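Local coordinates for coenzyme F420-dependent N(5),N(10)-methenyltetrahydromethanopterin reductase-related protein (Desulfurobacterium thermolithotrophum DSM 11699, PDB 6HUZ) that binds the iron-guanylylpyridinol cofactor and methenyl-tetrahydrofolate as a bacterial paralog of [Fe]-hydrogenase, and probably uses tetrahydrofolate derivatives as substrates, at residues V37-A42 with K181-D186. Sequence-based numbering, arbitrary orientation. Where two conformers were deposited one is given.
Sequences VEFAKA and KKLATD. With EDO (1,2-ethanediol), chain F.
Phe-39 and Leu-183 form the buried half of this helix-to-helix contact, their side chains crossing at about a right angle. The ring corner does the touching: CE1 of Phe-39 lies 3.7 Å from CB of Leu-183, and the neighbouring CD1 of Phe-39 is 4.0 Å from the branch methyl CD2 of Leu-183. The carbonyl O of Leu-183 lies in the ring plane at the edge, 3.9 Å from CE1 of Phe-39. With chi1 at -61°, CG of Phe-39 stands anti to its own carbonyl carbon, a setting that brings the end of the ring nearer to 181-186 than its CB bond direction suggests. Val-46 of strand 45-49 and Tyr-159 of strand 158-163 also touch Phe-39, so it sits where helix 174-186 meets strands of two sheets. Cutting Phe-39 back to an alanine is likely to open a gap beside Leu-183 and leave its CB and CD2 without their aromatic neighbour.

Ala-42 and Asp-186 close the contact at the partly exposed end, where the backbones approach to 5.9 Å between the CA atoms of Ala-42 and Asp-186. The methyl CB of Ala-42 rests 3.6 Å from O of Asp-186, a van der Waals contact. The carboxylate is engaged elsewhere: in the conformer given, Lys-182 NZ makes a salt bridge to Asp-186 OD2 at 2.8 Å, on the syn side, and OD2 is also hydrogen-bonded to His-44 NE2. Helix 32-41 lies in the beta-alpha-beta crossover between parallel strands 2-6 and 45-49 of the Rossmann-like N-terminal domain of the Hmd family, and helix 174-186 packs beside it.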
loop_
_atom_site.group_PDB
_atom_site.type_symbol
_atom_site.label_atom_id
_atom_site.label_comp_id
_atom_site.label_asym_id
_atom_site.label_seq_id
_atom_site.Cartn_x
_atom_site.Cartn_y
_atom_site.Cartn_z
ATOM N N VAL A 37 -3.892 36.909 -0.194
ATOM C CA VAL A 37 -3.510 37.905 -1.191
ATOM C C VAL A 37 -4.130 37.550 -2.548
ATOM O O VAL A 37 -4.678 38.428 -3.226
ATOM C CB VAL A 37 -1.967 38.036 -1.265
ATOM C CG1 VAL A 37 -1.517 38.657 -2.595
ATOM C CG2 VAL A 37 -1.444 38.868 -0.083
ATOM N N GLU A 38 -4.060 36.274 -2.948
ATOM C CA GLU A 38 -4.631 35.859 -4.227
ATOM C C GLU A 38 -6.138 36.047 -4.280
ATOM O O GLU A 38 -6.645 36.479 -5.305
ATOM C CB GLU A 38 -4.282 34.376 -4.526
ATOM C CG GLU A 38 -2.837 34.224 -4.962
ATOM C CD GLU A 38 -2.277 32.809 -4.975
ATOM O OE1 GLU A 38 -1.043 32.692 -5.152
ATOM O OE2 GLU A 38 -3.046 31.830 -4.808
ATOM N N PHE A 39 -6.859 35.693 -3.197
ATOM C CA PHE A 39 -8.325 35.832 -3.180
ATOM C C PHE A 39 -8.672 37.340 -3.207
ATOM O O PHE A 39 -9.626 37.756 -3.872
ATOM C CB PHE A 39 -8.927 35.131 -1.924
ATOM C CG PHE A 39 -8.711 33.628 -1.778
ATOM C CD1 PHE A 39 -8.865 32.777 -2.859
ATOM C CD2 PHE A 39 -8.376 33.073 -0.551
ATOM C CE1 PHE A 39 -8.670 31.396 -2.719
ATOM C CE2 PHE A 39 -8.184 31.698 -0.417
ATOM C CZ PHE A 39 -8.343 30.872 -1.499
ATOM N N ALA A 40 -7.879 38.156 -2.498
ATOM C CA ALA A 40 -8.076 39.602 -2.453
ATOM C C ALA A 40 -7.821 40.195 -3.845
ATOM O O ALA A 40 -8.581 41.062 -4.297
ATOM C CB ALA A 40 -7.141 40.222 -1.419
ATOM N N LYS A 41 -6.776 39.713 -4.553
ATOM C CA LYS A 41 -6.478 40.226 -5.901
ATOM C C LYS A 41 -7.622 39.886 -6.870
ATOM O O LYS A 41 -7.930 40.696 -7.739
ATOM C CB LYS A 41 -5.132 39.705 -6.429
ATOM C CG LYS A 41 -3.942 40.473 -5.865
ATOM C CD LYS A 41 -2.635 39.740 -6.122
ATOM C CE LYS A 41 -1.444 40.669 -6.073
ATOM N NZ LYS A 41 -0.253 40.024 -5.457
ATOM N N ALA A 42 -8.255 38.707 -6.696
ATOM C CA ALA A 42 -9.377 38.276 -7.523
ATOM C C ALA A 42 -10.614 39.167 -7.281
ATOM O O ALA A 42 -11.549 39.131 -8.072
ATOM C CB ALA A 42 -9.717 36.822 -7.256
ATOM N N LYS A 181 -14.892 25.947 -5.664
ATOM C CA LYS A 181 -14.437 25.853 -7.050
ATOM C C LYS A 181 -14.173 27.264 -7.609
ATOM O O LYS A 181 -13.189 27.461 -8.323
ATOM C CB LYS A 181 -15.493 25.164 -7.926
ATOM C CG LYS A 181 -15.487 23.663 -7.810
ATOM C CD LYS A 181 -16.705 23.040 -8.502
ATOM C CE LYS A 181 -16.648 23.129 -10.013
ATOM N NZ LYS A 181 -17.820 22.448 -10.647
ATOM N N LYS A 182 -15.055 28.235 -7.290
ATOM C CA LYS A 182 -14.918 29.623 -7.754
ATOM C C LYS A 182 -13.663 30.261 -7.143
ATOM O O LYS A 182 -12.896 30.895 -7.863
ATOM C CB LYS A 182 -16.189 30.429 -7.441
ATOM C CG LYS A 182 -16.197 31.820 -8.053
ATOM C CD LYS A 182 -17.596 32.419 -8.079
ATOM C CE LYS A 182 -17.625 33.927 -7.895
ATOM N NZ LYS A 182 -16.703 34.643 -8.819
ATOM N N LEU A 183 -13.416 30.070 -5.826
ATOM C CA LEU A 183 -12.206 30.628 -5.212
ATOM C C LEU A 183 -10.980 30.140 -6.007
ATOM O O LEU A 183 -10.092 30.945 -6.312
ATOM C CB LEU A 183 -12.084 30.246 -3.719
ATOM C CG LEU A 183 -13.046 30.995 -2.796
ATOM C CD1 LEU A 183 -12.893 30.559 -1.340
ATOM C CD2 LEU A 183 -12.865 32.502 -2.907
ATOM N N ALA A 184 -10.961 28.836 -6.388
ATOM C CA ALA A 184 -9.880 28.256 -7.162
ATOM C C ALA A 184 -9.794 28.844 -8.578
ATOM O O ALA A 184 -8.755 29.394 -8.954
ATOM C CB ALA A 184 -10.052 26.736 -7.237
ATOM N N THR A 185 -10.875 28.764 -9.363
ATOM C CA THR A 185 -10.831 29.297 -10.737
ATOM C C THR A 185 -10.645 30.849 -10.756
ATOM O O THR A 185 -9.953 31.364 -11.637
ATOM C CB THR A 185 -12.037 28.814 -11.571
ATOM O OG1 THR A 185 -13.235 29.347 -11.018
ATOM C CG2 THR A 185 -12.131 27.283 -11.656
ATOM N N ASP A 186 -11.199 31.596 -9.779
ATOM C CA ASP A 186 -11.010 33.048 -9.751
ATOM C C ASP A 186 -9.554 33.409 -9.571
ATOM O O ASP A 186 -9.154 34.492 -9.992
ATOM C CB ASP A 186 -11.810 33.733 -8.616
ATOM C CG ASP A 186 -13.280 33.899 -8.943
ATOM O OD1 ASP A 186 -13.689 33.476 -10.047
ATOM O OD2 ASP A 186 -14.026 34.443 -8.091
HETATM C C1 EDO F . -16.779 28.356 -10.532
HETATM O O1 EDO F . -15.470 27.934 -10.925
HETATM C C2 EDO F . -17.359 27.348 -9.526
HETATM O O2 EDO F . -18.647 27.726 -9.053
#